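Local coordinates for Ras-3 from Cryphonectria parasitica (Cryphonectria parasitica, PDB 4KU4), which belongs to the Ras family of small P-loop proteins and holds guanosine-5'-diphosphate in its pocket, at residues 55-60 with 185-190; 89-94 with 105-110; 99-104 with 157-162. All coordinates share one frame; numbering follows the deposited sequence.

In the fold
The Ras fold surrounds a central sheet with helices, and three contacts illustrate how parts of one chain close around it. Going from the N terminus, the edge strand 50-57 opens contact 1, whose loop closes only when helix 182-196, near the C terminus, packs against it. Contacts 2 and 3 both nest inside that loop. Strand 88-94 opens contact 2; helix 98-118 first offers residues 99-104 to contact 3, then closes contact 2 with residues 105-110. Contact 3 closes later, at helix 157-167, so contacts 2 and 3 cross and share helix 98-118. Their centres lie about 9 Å apart, across the chain's centre from contact 1.

Contact 1 of 3, residues 55-60 with 185-190; sequences CVIDGI and AFFSVV
Ile57 rests its CG1 almost exactly over the middle of the Phe187 ring, 3.8 Å from the centroid and only 7° off the ring normal, a CH-pi contact in which a methylene bump meets a flat plate. From there the side chain, extended at its outer bond (chi2 163°), runs on along the ring: CD1 of Ile57 comes within 3.8 Å of Phe187 CD1 and then slips in beside the forked end of Val190, 3.9 Å from CG1 and 4.0 Å from CG2 of that valine. The hollow that receives this methyl is therefore walled by an aromatic ring and by a valine one helical turn further on. This is how the edge strand 50-57 of the Ras-family sheet meets the C-terminal helix 182-196, with Leu64 of the neighbouring strand touching Ile57, Phe187 and Val190 alike. Just beyond Ile57 the chain reverses in a type I' turn ending at Ile60, and there Asp58 forms a salt bridge with Arg191 of the same helix. At the far end of the ring Cys55 supplies a second bump: its SG sits 3.9 Å from both CE1 and CZ of Phe187, an oblique sulfur-aromatic approach 47° off the ring normal.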
# COMPACT_ATOMS: atom_id res chain seq x y z
N CYS A 55 13.30 -7.45 -6.91
CA CYS A 55 13.98 -6.15 -6.97
C CYS A 55 15.16 -6.16 -6.03
O CYS A 55 15.39 -7.13 -5.30
CB CYS A 55 13.00 -5.03 -6.58
SG CYS A 55 12.11 -5.31 -5.01
N VAL A 56 15.91 -5.07 -6.06
CA VAL A 56 16.94 -4.80 -5.07
C VAL A 56 16.55 -3.51 -4.37
O VAL A 56 16.46 -2.46 -5.00
CB VAL A 56 18.33 -4.62 -5.72
CG1 VAL A 56 19.39 -4.44 -4.65
CG2 VAL A 56 18.66 -5.81 -6.60
N ILE A 57 16.28 -3.60 -3.07
CA ILE A 57 15.94 -2.44 -2.27
C ILE A 57 17.11 -2.06 -1.38
O ILE A 57 17.51 -2.83 -0.50
CB ILE A 57 14.68 -2.71 -1.40
CG1 ILE A 57 13.49 -3.09 -2.29
CG2 ILE A 57 14.34 -1.49 -0.59
CD1 ILE A 57 12.29 -3.78 -1.51
N ASP A 58 17.68 -0.89 -1.62
CA ASP A 58 18.82 -0.42 -0.84
C ASP A 58 19.88 -1.51 -0.72
O ASP A 58 20.32 -1.84 0.38
CB ASP A 58 18.38 0.07 0.54
CG ASP A 58 17.43 1.25 0.46
OD1 ASP A 58 17.41 1.90 -0.61
OD2 ASP A 58 16.72 1.52 1.44
N GLY A 59 20.27 -2.08 -1.86
CA GLY A 59 21.36 -3.05 -1.93
C GLY A 59 21.00 -4.48 -1.58
O GLY A 59 21.80 -5.38 -1.79
N ILE A 60 19.81 -4.69 -1.02
CA ILE A 60 19.40 -6.03 -0.61
C ILE A 60 18.38 -6.62 -1.59
O ILE A 60 17.29 -6.07 -1.76
CB ILE A 60 18.75 -6.02 0.80
CG1 ILE A 60 19.66 -5.32 1.81
CG2 ILE A 60 18.40 -7.44 1.24
CD1 ILE A 60 21.05 -5.89 1.86
N ALA A 185 6.71 4.15 -2.84
CA ALA A 185 5.59 3.83 -1.97
C ALA A 185 5.70 2.40 -1.43
O ALA A 185 5.67 2.19 -0.22
CB ALA A 185 4.31 4.01 -2.70
N PHE A 186 5.81 1.42 -2.33
CA PHE A 186 5.92 0.02 -1.91
C PHE A 186 7.19 -0.26 -1.11
O PHE A 186 7.15 -0.98 -0.11
CB PHE A 186 5.89 -0.92 -3.12
CG PHE A 186 4.53 -1.11 -3.71
CD1 PHE A 186 3.67 -2.09 -3.22
CD2 PHE A 186 4.10 -0.34 -4.79
CE1 PHE A 186 2.43 -2.28 -3.76
CE2 PHE A 186 2.84 -0.54 -5.33
CZ PHE A 186 2.00 -1.51 -4.81
N PHE A 187 8.33 0.28 -1.55
CA PHE A 187 9.57 -0.01 -0.86
C PHE A 187 9.62 0.65 0.52
O PHE A 187 10.38 0.23 1.39
CB PHE A 187 10.78 0.44 -1.68
CG PHE A 187 10.93 -0.26 -3.00
CD1 PHE A 187 10.11 -1.32 -3.36
CD2 PHE A 187 11.92 0.14 -3.88
CE1 PHE A 187 10.26 -1.96 -4.57
CE2 PHE A 187 12.07 -0.50 -5.10
CZ PHE A 187 11.25 -1.55 -5.44
N SER A 188 8.79 1.67 0.74
CA SER A 188 8.83 2.40 1.99
C SER A 188 8.58 1.51 3.20
O SER A 188 9.19 1.70 4.25
CB SER A 188 7.86 3.60 1.98
OG SER A 188 6.50 3.19 2.01
N VAL A 189 7.69 0.53 3.06
CA VAL A 189 7.36 -0.30 4.22
C VAL A 189 8.43 -1.35 4.46
O VAL A 189 8.65 -1.77 5.59
CB VAL A 189 5.97 -0.93 4.10
CG1 VAL A 189 4.89 0.12 4.44
CG2 VAL A 189 5.74 -1.52 2.73
N VAL A 190 9.09 -1.78 3.39
CA VAL A 190 10.24 -2.66 3.55
C VAL A 190 11.37 -1.92 4.26
O VAL A 190 11.99 -2.45 5.18
CB VAL A 190 10.77 -3.17 2.20
CG1 VAL A 190 12.07 -3.96 2.41
CG2 VAL A 190 9.68 -4.01 1.48

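Contact 2 of 3, residues 89-94 with 105-110; sequences FVIVFD and ERLFEE
Ile91 pushes both branches of its side chain against helix residues Leu107 and Phe108. Strand 88-94 and helix 98-118 are the first two elements of a beta-alpha-beta crossover that ends in the adjacent parallel strand 140-145, a basic unit of the Ras fold. The dense part of the contact lies against the backbone of the helix. There Ile91 CD1 stops 3.7 Å from the CA of Phe108 and 3.8 Å from its N, so the methyl meets main chain more closely than side chain. An extended outer bond (chi2 -173°) carries CD1 forward to that spot, while the shorter branch, CG2, rests 4.0 Å from the CB of Leu107. Away from this wedge the contact soon thins. With CG anti to its own backbone nitrogen (chi1 175°), the Phe108 ring turns off past the isoleucine and packs on Pro137 and Cys169. Further round the helix Arg106 and Glu109 are exposed, and Glu110 pairs with Arg79 in a salt bridge. Inward, the Leu107 side chain touches what is probably the P-loop and lies about 10 Å from the bound guanosine-5'-diphosphate. Even the closest meeting of side chains between Ile91 and Phe108, CD1 to CB, is as long as 4.2 Å.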
# COMPACT_ATOMS: atom_id res chain seq x y z
N PHE A 89 1.72 -3.30 4.78
CA PHE A 89 0.47 -2.81 4.23
C PHE A 89 0.57 -1.50 3.46
O PHE A 89 1.21 -0.54 3.90
CB PHE A 89 -0.57 -2.68 5.34
CG PHE A 89 -0.90 -3.98 6.00
CD1 PHE A 89 -1.93 -4.77 5.51
CD2 PHE A 89 -0.16 -4.43 7.08
CE1 PHE A 89 -2.23 -5.99 6.10
CE2 PHE A 89 -0.46 -5.65 7.67
CZ PHE A 89 -1.49 -6.43 7.17
N VAL A 90 -0.09 -1.48 2.32
CA VAL A 90 -0.22 -0.29 1.52
C VAL A 90 -1.70 0.05 1.48
O VAL A 90 -2.49 -0.68 0.87
CB VAL A 90 0.31 -0.53 0.11
CG1 VAL A 90 0.15 0.73 -0.75
CG2 VAL A 90 1.78 -0.99 0.16
N ILE A 91 -2.08 1.14 2.15
CA ILE A 91 -3.46 1.56 2.21
C ILE A 91 -3.66 2.74 1.27
O ILE A 91 -3.11 3.82 1.50
CB ILE A 91 -3.85 1.88 3.66
CG1 ILE A 91 -3.49 0.68 4.53
CG2 ILE A 91 -5.34 2.25 3.75
CD1 ILE A 91 -3.98 0.81 5.97
N VAL A 92 -4.41 2.51 0.20
CA VAL A 92 -4.53 3.46 -0.89
C VAL A 92 -5.82 4.29 -0.83
O VAL A 92 -6.92 3.77 -0.57
CB VAL A 92 -4.48 2.73 -2.25
CG1 VAL A 92 -4.40 3.72 -3.40
CG2 VAL A 92 -3.29 1.78 -2.28
N PHE A 93 -5.68 5.59 -1.08
CA PHE A 93 -6.85 6.44 -1.30
C PHE A 93 -6.63 7.25 -2.59
O PHE A 93 -5.54 7.23 -3.16
CB PHE A 93 -7.14 7.33 -0.09
CG PHE A 93 -6.18 8.45 0.11
CD1 PHE A 93 -6.45 9.71 -0.42
CD2 PHE A 93 -5.04 8.28 0.89
CE1 PHE A 93 -5.57 10.77 -0.22
CE2 PHE A 93 -4.16 9.33 1.10
CZ PHE A 93 -4.43 10.58 0.55
N ASP A 94 -7.70 7.89 -3.05
CA ASP A 94 -7.74 8.60 -4.33
C ASP A 94 -7.76 10.06 -3.93
O ASP A 94 -8.67 10.47 -3.21
CB ASP A 94 -9.03 8.19 -5.07
CG ASP A 94 -9.24 8.93 -6.38
OD1 ASP A 94 -8.61 9.97 -6.64
OD2 ASP A 94 -10.08 8.45 -7.17
N GLU A 105 -8.31 5.93 6.53
CA GLU A 105 -8.08 6.16 7.95
C GLU A 105 -8.75 5.06 8.79
O GLU A 105 -8.13 4.50 9.69
CB GLU A 105 -8.62 7.53 8.35
CG GLU A 105 -8.40 7.90 9.80
CD GLU A 105 -8.87 9.31 10.12
OE1 GLU A 105 -9.52 9.95 9.26
OE2 GLU A 105 -8.59 9.78 11.24
N ARG A 106 -10.00 4.75 8.47
CA ARG A 106 -10.69 3.62 9.11
C ARG A 106 -9.96 2.28 8.91
O ARG A 106 -9.88 1.48 9.84
CB ARG A 106 -12.13 3.52 8.61
CG ARG A 106 -12.98 4.75 8.92
CD ARG A 106 -14.46 4.45 8.71
NE ARG A 106 -14.77 4.19 7.31
CZ ARG A 106 -15.20 5.12 6.46
NH1 ARG A 106 -15.39 6.36 6.87
NH2 ARG A 106 -15.47 4.79 5.20
N LEU A 107 -9.45 2.05 7.70
CA LEU A 107 -8.73 0.83 7.39
C LEU A 107 -7.44 0.71 8.18
O LEU A 107 -7.08 -0.36 8.64
CB LEU A 107 -8.43 0.76 5.89
CG LEU A 107 -9.67 0.55 5.05
CD1 LEU A 107 -9.42 0.88 3.58
CD2 LEU A 107 -10.13 -0.90 5.23
N PHE A 108 -6.74 1.82 8.36
CA PHE A 108 -5.56 1.81 9.21
C PHE A 108 -5.91 1.28 10.62
O PHE A 108 -5.20 0.44 11.17
CB PHE A 108 -4.93 3.20 9.31
CG PHE A 108 -3.78 3.27 10.26
CD1 PHE A 108 -2.49 2.98 9.84
CD2 PHE A 108 -3.99 3.58 11.59
CE1 PHE A 108 -1.43 3.02 10.72
CE2 PHE A 108 -2.94 3.64 12.48
CZ PHE A 108 -1.65 3.35 12.04
N GLU A 109 -7.00 1.77 11.19
CA GLU A 109 -7.39 1.31 12.53
C GLU A 109 -7.72 -0.18 12.53
O GLU A 109 -7.35 -0.87 13.48
CB GLU A 109 -8.56 2.12 13.11
CG GLU A 109 -8.40 2.47 14.58
CD GLU A 109 -9.08 1.46 15.48
OE1 GLU A 109 -9.06 1.65 16.71
OE2 GLU A 109 -9.65 0.48 14.95
N GLU A 110 -8.40 -0.68 11.49
CA GLU A 110 -8.63 -2.11 11.36
C GLU A 110 -7.31 -2.87 11.37
O GLU A 110 -7.18 -3.90 12.04
CB GLU A 110 -9.39 -2.45 10.06
CG GLU A 110 -10.89 -2.18 10.06
CD GLU A 110 -11.56 -2.77 8.83
OE1 GLU A 110 -10.94 -3.63 8.17
OE2 GLU A 110 -12.71 -2.38 8.52

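Contact 3 of 3, residues 99-104 with 157-162; sequences SSFEAA and TLEGSS
Glu159 OE1 forms a salt bridge with NH1 of Arg98 and also lies 3.6 Å from CE2 of Phe101. In this Ras-family alpha/beta fold the arrangement joins two helices, 98-118 and 157-167, through one aromatic side chain that spans the gap between them. Phe101 reaches over because its CG is anti to the backbone N (chi1 177°), which sends the ring out from its own helix toward the other. The glutamate answers with a fully extended chain, laid obliquely across the phenylalanine so that its CG comes to 4.0 Å from Phe101 CE2. Its carboxylate stands nearly perpendicular to the ring, the two planes being 84° apart. The nearby positive charge of Arg98 would favour the ionised form of this carboxylate, and the same arginine, just ahead of residues 99-104, probably helps hold it beside the ring. Behind the glutamate the ring meets bare main chain. Gly160 has no side chain, and its CA comes to 4.0 Å from Phe101 CE1, approaching the ring obliquely. Phe93 of strand 88-94 also meets the Phe101 ring, at about 55° between planes, and Val155 touches it as well. The outermost ring carbon, Phe101 CZ, sits 4.0 Å from Glu159 O and equally far from Gly160 CA.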
# COMPACT_ATOMS: atom_id res chain seq x y z
N SER A 99 -14.00 10.83 0.33
CA SER A 99 -14.56 9.66 1.00
C SER A 99 -13.54 8.52 1.08
O SER A 99 -13.51 7.80 2.07
CB SER A 99 -15.83 9.17 0.29
OG SER A 99 -15.63 9.06 -1.11
N SER A 100 -12.72 8.35 0.05
CA SER A 100 -11.72 7.28 0.03
C SER A 100 -10.64 7.52 1.08
O SER A 100 -10.07 6.58 1.64
CB SER A 100 -11.09 7.12 -1.37
OG SER A 100 -10.17 8.17 -1.62
N PHE A 101 -10.37 8.79 1.34
CA PHE A 101 -9.35 9.16 2.32
C PHE A 101 -9.89 8.83 3.70
O PHE A 101 -9.16 8.38 4.58
CB PHE A 101 -9.04 10.66 2.15
CG PHE A 101 -8.06 11.21 3.14
CD1 PHE A 101 -6.77 10.70 3.24
CD2 PHE A 101 -8.42 12.28 3.94
CE1 PHE A 101 -5.85 11.24 4.14
CE2 PHE A 101 -7.51 12.82 4.85
CZ PHE A 101 -6.22 12.31 4.93
N GLU A 102 -11.18 9.04 3.89
CA GLU A 102 -11.79 8.72 5.17
C GLU A 102 -11.79 7.22 5.41
O GLU A 102 -11.50 6.76 6.51
CB GLU A 102 -13.21 9.28 5.23
CG GLU A 102 -13.25 10.78 5.18
CD GLU A 102 -14.62 11.34 4.86
OE1 GLU A 102 -14.78 12.58 4.94
OE2 GLU A 102 -15.52 10.54 4.52
N ALA A 103 -12.10 6.44 4.38
CA ALA A 103 -12.03 4.98 4.52
C ALA A 103 -10.62 4.49 4.82
O ALA A 103 -10.42 3.60 5.63
CB ALA A 103 -12.56 4.29 3.29
N ALA A 104 -9.63 5.09 4.17
CA ALA A 104 -8.26 4.69 4.43
C ALA A 104 -7.89 4.83 5.92
O ALA A 104 -7.22 3.97 6.49
CB ALA A 104 -7.31 5.48 3.56
N THR A 157 -2.02 17.63 0.01
CA THR A 157 -0.81 16.87 0.33
C THR A 157 -0.45 17.00 1.80
O THR A 157 -0.09 16.02 2.46
CB THR A 157 0.38 17.30 -0.55
OG1 THR A 157 0.06 17.13 -1.94
CG2 THR A 157 1.61 16.47 -0.22
N LEU A 158 -0.55 18.22 2.33
CA LEU A 158 -0.23 18.46 3.74
C LEU A 158 -1.20 17.72 4.65
O LEU A 158 -0.81 17.26 5.71
CB LEU A 158 -0.22 19.96 4.08
CG LEU A 158 0.87 20.91 3.57
CD1 LEU A 158 2.22 20.22 3.44
CD2 LEU A 158 0.46 21.55 2.26
N GLU A 159 -2.46 17.58 4.21
CA GLU A 159 -3.50 16.88 4.97
C GLU A 159 -3.23 15.39 5.09
O GLU A 159 -3.36 14.82 6.16
CB GLU A 159 -4.89 17.12 4.35
CG GLU A 159 -6.03 16.48 5.14
CD GLU A 159 -7.41 16.78 4.57
OE1 GLU A 159 -8.40 16.31 5.14
OE2 GLU A 159 -7.48 17.50 3.55
N GLY A 160 -2.87 14.77 3.97
CA GLY A 160 -2.43 13.38 3.99
C GLY A 160 -1.19 13.20 4.83
O GLY A 160 -1.06 12.24 5.60
N SER A 161 -0.26 14.14 4.71
CA SER A 161 0.99 14.02 5.44
C SER A 161 0.76 14.10 6.94
O SER A 161 1.37 13.35 7.70
CB SER A 161 1.97 15.10 5.01
OG SER A 161 3.18 14.91 5.71
N SER A 162 -0.12 15.02 7.37
CA SER A 162 -0.43 15.17 8.80
C SER A 162 -1.21 14.01 9.40
O SER A 162 -0.98 13.65 10.55
CB SER A 162 -1.15 16.50 9.11
OG SER A 162 -2.41 16.60 8.49